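Local coordinates for protein KLLA0E08119p (Kluyveromyces lactis, PDB 3VA7) that probably carboxylates urea to urea-1-carboxylate with ATP, hydrogencarbonate and a biotin cofactor, as the urea carboxylase part of a longer urea-degrading enzyme, at residues 928-933 with 1074-1079; 1047-1052 with 1088-1093. All coordinates share one frame; numbering follows the deposited sequence.

Contact 1. Residues 928-933 with 1074-1079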
loop_
_atom_site.group_PDB
_atom_site.type_symbol
_atom_site.label_atom_id
_atom_site.label_comp_id
_atom_site.label_asym_id
_atom_site.label_seq_id
_atom_site.Cartn_x
_atom_site.Cartn_y
_atom_site.Cartn_z
ATOM N N PHE A 928 9.214 12.593 -19.873
ATOM C CA PHE A 928 8.444 11.369 -19.780
ATOM C C PHE A 928 7.497 11.273 -20.980
ATOM O O PHE A 928 6.718 12.215 -21.243
ATOM C CB PHE A 928 7.614 11.378 -18.473
ATOM C CG PHE A 928 8.422 11.074 -17.213
ATOM C CD1 PHE A 928 9.256 12.032 -16.659
ATOM C CD2 PHE A 928 8.365 9.814 -16.616
ATOM C CE1 PHE A 928 10.045 11.756 -15.485
ATOM C CE2 PHE A 928 9.147 9.527 -15.453
ATOM C CZ PHE A 928 9.976 10.523 -14.883
ATOM N N LYS A 929 7.537 10.139 -21.684
ATOM C CA LYS A 929 6.530 9.839 -22.695
ATOM C C LYS A 929 5.601 8.724 -22.224
ATOM O O LYS A 929 6.021 7.542 -22.055
ATOM C CB LYS A 929 7.214 9.472 -24.015
ATOM C CG LYS A 929 7.545 10.733 -24.814
ATOM C CD LYS A 929 8.670 10.522 -25.765
ATOM C CE LYS A 929 8.999 11.874 -26.416
ATOM N NZ LYS A 929 10.175 11.681 -27.315
ATOM N N LEU A 930 4.342 9.089 -22.006
ATOM C CA LEU A 930 3.442 8.217 -21.280
ATOM C C LEU A 930 2.204 7.834 -22.103
ATOM O O LEU A 930 1.548 8.723 -22.688
ATOM C CB LEU A 930 3.008 8.942 -19.988
ATOM C CG LEU A 930 4.068 9.270 -18.906
ATOM C CD1 LEU A 930 3.402 9.809 -17.694
ATOM C CD2 LEU A 930 4.857 8.008 -18.527
ATOM N N PRO A 931 1.848 6.532 -22.131
ATOM C CA PRO A 931 0.703 6.092 -22.916
ATOM C C PRO A 931 -0.584 6.603 -22.316
ATOM O O PRO A 931 -0.757 6.535 -21.113
ATOM C CB PRO A 931 0.730 4.568 -22.760
ATOM C CG PRO A 931 1.469 4.344 -21.503
ATOM C CD PRO A 931 2.428 5.430 -21.343
ATOM N N MET A 932 -1.513 7.069 -23.138
ATOM C CA MET A 932 -2.824 7.469 -22.596
ATOM C C MET A 932 -3.987 7.012 -23.500
ATOM O O MET A 932 -4.016 7.245 -24.742
ATOM C CB MET A 932 -2.838 8.983 -22.351
ATOM C CG MET A 932 -4.116 9.513 -21.759
ATOM S SD MET A 932 -4.604 11.075 -22.580
ATOM C CE MET A 932 -5.657 10.383 -23.789
ATOM N N ALA A 933 -4.934 6.340 -22.875
ATOM C CA ALA A 933 -6.243 6.101 -23.483
ATOM C C ALA A 933 -7.206 7.322 -23.415
ATOM O O ALA A 933 -7.606 7.773 -22.340
ATOM C CB ALA A 933 -6.862 4.874 -22.897
ATOM N N ASP A 1074 10.279 18.883 -14.986
ATOM C CA ASP A 1074 10.075 17.767 -15.901
ATOM C C ASP A 1074 8.965 18.019 -16.927
ATOM O O ASP A 1074 8.056 18.887 -16.765
ATOM C CB ASP A 1074 9.690 16.494 -15.150
ATOM C CG ASP A 1074 10.878 15.845 -14.409
ATOM O OD1 ASP A 1074 12.030 16.319 -14.598
ATOM O OD2 ASP A 1074 10.643 14.860 -13.647
ATOM N N GLN A 1075 9.010 17.189 -17.956
ATOM C CA GLN A 1075 8.041 17.253 -19.039
ATOM C C GLN A 1075 7.345 15.931 -19.267
ATOM O O GLN A 1075 7.976 14.843 -19.334
ATOM C CB GLN A 1075 8.720 17.685 -20.337
ATOM C CG GLN A 1075 8.914 19.177 -20.456
ATOM C CD GLN A 1075 9.990 19.560 -21.439
ATOM O OE1 GLN A 1075 9.882 19.296 -22.652
ATOM N NE2 GLN A 1075 11.042 20.193 -20.926
ATOM N N VAL A 1076 6.035 16.027 -19.409
ATOM C CA VAL A 1076 5.223 14.857 -19.705
ATOM C C VAL A 1076 4.666 15.067 -21.052
ATOM O O VAL A 1076 4.072 16.123 -21.320
ATOM C CB VAL A 1076 4.075 14.684 -18.682
ATOM C CG1 VAL A 1076 3.046 13.597 -19.144
ATOM C CG2 VAL A 1076 4.668 14.305 -17.314
ATOM N N GLU A 1077 4.851 14.069 -21.906
ATOM C CA GLU A 1077 4.178 14.023 -23.256
ATOM C C GLU A 1077 3.256 12.813 -23.357
ATOM O O GLU A 1077 3.591 11.734 -22.882
ATOM C CB GLU A 1077 5.174 14.007 -24.417
ATOM C CG GLU A 1077 5.893 15.344 -24.648
ATOM C CD GLU A 1077 6.786 15.343 -25.928
ATOM O OE1 GLU A 1077 7.984 15.710 -25.852
ATOM O OE2 GLU A 1077 6.273 14.976 -27.025
ATOM N N PHE A 1078 2.091 12.977 -23.946
ATOM C CA PHE A 1078 1.232 11.804 -24.128
ATOM C C PHE A 1078 1.299 11.154 -25.536
ATOM O O PHE A 1078 1.448 11.861 -26.550
ATOM C CB PHE A 1078 -0.191 12.168 -23.784
ATOM C CG PHE A 1078 -0.415 12.400 -22.327
ATOM C CD1 PHE A 1078 -1.021 13.576 -21.898
ATOM C CD2 PHE A 1078 -0.046 11.427 -21.395
ATOM C CE1 PHE A 1078 -1.222 13.806 -20.539
ATOM C CE2 PHE A 1078 -0.257 11.616 -20.065
ATOM C CZ PHE A 1078 -0.850 12.814 -19.595
ATOM N N TYR A 1079 1.225 9.821 -25.587
ATOM C CA TYR A 1079 1.033 9.113 -26.859
ATOM C C TYR A 1079 -0.195 8.197 -26.808
ATOM O O TYR A 1079 -0.514 7.603 -25.754
ATOM C CB TYR A 1079 2.315 8.376 -27.338
ATOM C CG TYR A 1079 2.754 7.170 -26.512
ATOM C CD1 TYR A 1079 2.224 5.896 -26.765
ATOM C CD2 TYR A 1079 3.696 7.319 -25.466
ATOM C CE1 TYR A 1079 2.592 4.827 -26.011
ATOM C CE2 TYR A 1079 4.096 6.240 -24.698
ATOM C CZ TYR A 1079 3.553 5.000 -24.974
ATOM O OH TYR A 1079 3.945 3.935 -24.219
#
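Phe928 pairs with Val1076 and Leu930 with Phe1078, joining two parallel strands inside the mixed sheet of the carboxyltransferase region. Five main-chain N-H···O bonds run between the strands. The N-H groups of Phe928, Leu930 and Met932 reach the carbonyls of Gln1075, Glu1077 and Tyr1079, the residues on either side of these partners, and the return bonds run from Glu1077 N to Phe928 O and from Tyr1079 N to Leu930 O.

Tyr1079 is a worked example of a side chain folded over its partner strand. From CB the ring turns back (chi1 69°, CG between the backbone N and the carbonyl carbon). CD2 then passes Leu930 C at 3.7 Å, and CE2 brings the ring edge to 3.5 Å from Lys929 O. CE1 meets Pro931 CB at 3.8 Å, and the hydroxyl OH ends 3.6 Å from Pro931 CD. Pro931 CA sits 3.6 Å above the ring plane, over its centre, so the aromatic face is laid on the proline. A serine in place of Tyr1079 would probably strip this cover from Pro931, opening a gap over its ring and the adjoining main chain of Lys929 and Leu930.

On the same side of the sheet, Lys929 and Glu1077 run alongside each other, their opposite charges close but not in contact, with NZ 4.8 Å from OE1. The other side is apolar: Leu930 CD1 meets Val1076 CG1 at 4.1 Å, and Phe1078 extends this surface to Met1032 and Ile1034 of strand 1031-1034. Met932 completes it with a Met-aromatic contact, its SD 4.5 Å from the Phe1078 ring centroid and 17° off the ring normal.

Contact 2. Residues 1047-1052 with 1088-1093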
loop_
_atom_site.group_PDB
_atom_site.type_symbol
_atom_site.label_atom_id
_atom_site.label_comp_id
_atom_site.label_asym_id
_atom_site.label_seq_id
_atom_site.Cartn_x
_atom_site.Cartn_y
_atom_site.Cartn_z
ATOM N N VAL A 1047 -10.405 13.473 -19.103
ATOM C CA VAL A 1047 -10.071 13.509 -20.511
ATOM C C VAL A 1047 -9.561 12.125 -20.952
ATOM O O VAL A 1047 -9.716 11.742 -22.107
ATOM C CB VAL A 1047 -9.079 14.657 -20.586
ATOM C CG1 VAL A 1047 -7.652 14.318 -21.017
ATOM C CG2 VAL A 1047 -9.704 15.883 -21.094
ATOM N N GLY A 1048 -9.015 11.323 -20.040
ATOM C CA GLY A 1048 -8.471 10.038 -20.455
ATOM C C GLY A 1048 -7.605 9.442 -19.375
ATOM O O GLY A 1048 -7.606 9.940 -18.231
ATOM N N ARG A 1049 -6.870 8.377 -19.684
ATOM C CA ARG A 1049 -6.117 7.734 -18.627
ATOM C C ARG A 1049 -4.752 7.216 -19.073
ATOM O O ARG A 1049 -4.637 6.651 -20.153
ATOM C CB ARG A 1049 -6.975 6.654 -17.978
ATOM C CG ARG A 1049 -6.414 6.002 -16.767
ATOM C CD ARG A 1049 -7.409 4.962 -16.162
ATOM N NE ARG A 1049 -8.138 4.174 -17.154
ATOM C CZ ARG A 1049 -8.090 2.846 -17.263
ATOM N NH1 ARG A 1049 -7.394 2.115 -16.405
ATOM N NH2 ARG A 1049 -8.787 2.242 -18.216
ATOM N N THR A 1050 -3.734 7.467 -18.236
ATOM C CA THR A 1050 -2.382 6.895 -18.327
ATOM C C THR A 1050 -2.149 5.923 -17.185
ATOM O O THR A 1050 -3.098 5.383 -16.578
ATOM C CB THR A 1050 -1.270 7.907 -17.981
ATOM O OG1 THR A 1050 -1.789 9.230 -17.750
ATOM C CG2 THR A 1050 -0.098 7.845 -18.954
ATOM N N ILE A 1051 -0.856 5.730 -16.897
ATOM C CA ILE A 1051 -0.373 4.981 -15.753
ATOM C C ILE A 1051 -0.004 5.974 -14.637
ATOM O O ILE A 1051 0.495 7.083 -14.910
ATOM C CB ILE A 1051 0.940 4.185 -16.072
ATOM C CG1 ILE A 1051 2.086 5.162 -16.462
ATOM C CG2 ILE A 1051 0.674 3.084 -17.045
ATOM C CD1 ILE A 1051 3.367 4.565 -16.884
ATOM N N THR A 1052 -0.175 5.533 -13.392
ATOM C CA THR A 1052 0.193 6.324 -12.229
ATOM C C THR A 1052 1.643 6.702 -12.263
ATOM O O THR A 1052 2.497 5.890 -12.599
ATOM C CB THR A 1052 -0.069 5.558 -10.893
ATOM O OG1 THR A 1052 0.231 6.439 -9.796
ATOM C CG2 THR A 1052 0.751 4.305 -10.814
ATOM N N VAL A 1088 -2.965 -3.498 -20.570
ATOM C CA VAL A 1088 -1.866 -4.434 -20.629
ATOM C C VAL A 1088 -0.677 -3.728 -19.920
ATOM O O VAL A 1088 -0.106 -4.230 -18.948
ATOM C CB VAL A 1088 -1.587 -4.947 -22.102
ATOM C CG1 VAL A 1088 -0.122 -5.483 -22.295
ATOM C CG2 VAL A 1088 -2.604 -6.084 -22.503
ATOM N N ILE A 1089 -0.377 -2.532 -20.400
ATOM C CA ILE A 1089 0.641 -1.694 -19.871
ATOM C C ILE A 1089 0.487 -1.483 -18.354
ATOM O O ILE A 1089 1.464 -1.563 -17.643
ATOM C CB ILE A 1089 0.714 -0.322 -20.623
ATOM C CG1 ILE A 1089 1.284 -0.511 -22.045
ATOM C CG2 ILE A 1089 1.602 0.696 -19.834
ATOM C CD1 ILE A 1089 0.804 0.575 -23.056
ATOM N N ILE A 1090 -0.737 -1.253 -17.881
ATOM C CA ILE A 1090 -0.972 -0.989 -16.452
ATOM C C ILE A 1090 -0.524 -2.194 -15.600
ATOM O O ILE A 1090 0.261 -2.020 -14.657
ATOM C CB ILE A 1090 -2.444 -0.570 -16.163
ATOM C CG1 ILE A 1090 -2.678 0.860 -16.606
ATOM C CG2 ILE A 1090 -2.858 -0.800 -14.714
ATOM C CD1 ILE A 1090 -4.213 1.268 -16.551
ATOM N N GLU A 1091 -0.998 -3.391 -15.944
ATOM C CA GLU A 1091 -0.576 -4.621 -15.267
ATOM C C GLU A 1091 0.928 -4.828 -15.376
ATOM O O GLU A 1091 1.595 -5.078 -14.374
ATOM C CB GLU A 1091 -1.321 -5.846 -15.785
ATOM C CG GLU A 1091 -1.542 -6.916 -14.695
ATOM C CD GLU A 1091 -1.973 -8.313 -15.256
ATOM O OE1 GLU A 1091 -2.282 -8.417 -16.492
ATOM O OE2 GLU A 1091 -1.987 -9.307 -14.441
ATOM N N ASP A 1092 1.469 -4.658 -16.561
ATOM C CA ASP A 1092 2.897 -4.817 -16.728
ATOM C C ASP A 1092 3.704 -3.848 -15.817
ATOM O O ASP A 1092 4.710 -4.232 -15.233
ATOM C CB ASP A 1092 3.299 -4.625 -18.193
ATOM C CG ASP A 1092 3.004 -5.856 -19.087
ATOM O OD1 ASP A 1092 2.658 -6.954 -18.589
ATOM O OD2 ASP A 1092 3.158 -5.712 -20.336
ATOM N N ASN A 1093 3.261 -2.600 -15.714
ATOM C CA ASN A 1093 3.968 -1.586 -14.991
ATOM C C ASN A 1093 3.854 -1.787 -13.466
ATOM O O ASN A 1093 4.792 -1.447 -12.732
ATOM C CB ASN A 1093 3.483 -0.209 -15.411
ATOM C CG ASN A 1093 4.123 0.925 -14.596
ATOM O OD1 ASN A 1093 5.348 1.176 -14.730
ATOM N ND2 ASN A 1093 3.313 1.613 -13.751
HETATM O O HOH W 1 4.310 3.567 -11.961
#
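The guanidinium of Arg1049 is approached obliquely by the methyl CD1 of Ile1090, while the amide of Asn1093 brings its ND2 to 4.2 Å from Ile1051 CB. These two flat groups flank an apolar centre where the end of strand 1045-1049 and the loop after it pack on helix 1083-1094, a strand-to-helix interface of the carboxyltransferase region.

Arg1049 and Ile1090 cross at about a right angle, so the isoleucine meets the arginine with its terminal methyl. The charge is met by two acidic residues: NE forms a salt bridge with Asp936, and NH2 another with Glu1087. Because Glu1087 belongs to helix 1083-1094, this second salt bridge ties the strand end to the helix.

Ile1051 carries the apolar part of the contact. Its CG1 stands between the backbone N and the carbonyl carbon (chi1 62°), which leaves CG2 anti to the carbonyl carbon and directed at the helix. There CG2 touches Ile1089 CG2 at 3.8 Å and Ile1090 CG1 at 4.0 Å. The Ile1089 side chain crosses that of Ile1051 nearly at right angles, whereas Ile1090 slides past it in the opposite direction. Ile1089 also leans on Pro931 and Phe1098, extending the apolar patch to strand 922-934.

Farther along the helix, with CG anti to the backbone N (chi1 176°), Asn1093 reaches toward the loop. A water bridges the two segments here, accepting from Asn1093 ND2 at 2.8 Å and donating to Thr1052 O at 3.0 Å.

Contacts 1 and 2 have their centres about 11 Å apart: contact 1 lies on strands 922-934 and 1075-1081, and contact 2 on 1045-1049, the sheet neighbour of 922-934. Their segments alternate along the chain: strand 1075-1081 of contact 1 leads into helix 1083-1094 of contact 2. They meet directly where Ala933 N probably hydrogen-bonds Arg1049 O, at 2.8 Å, and where Leu930 touches Thr1050 and Ile1051. Neither contact forms the urea site: the side chains of Phe1078 and Thr1050 are each about 13 Å from the bound urea. Phe1078 nevertheless packs on strand 1031-1034, which carries the pocket residue Cys1033, and strand 1045-1049 starts directly after the pocket residue Tyr1044.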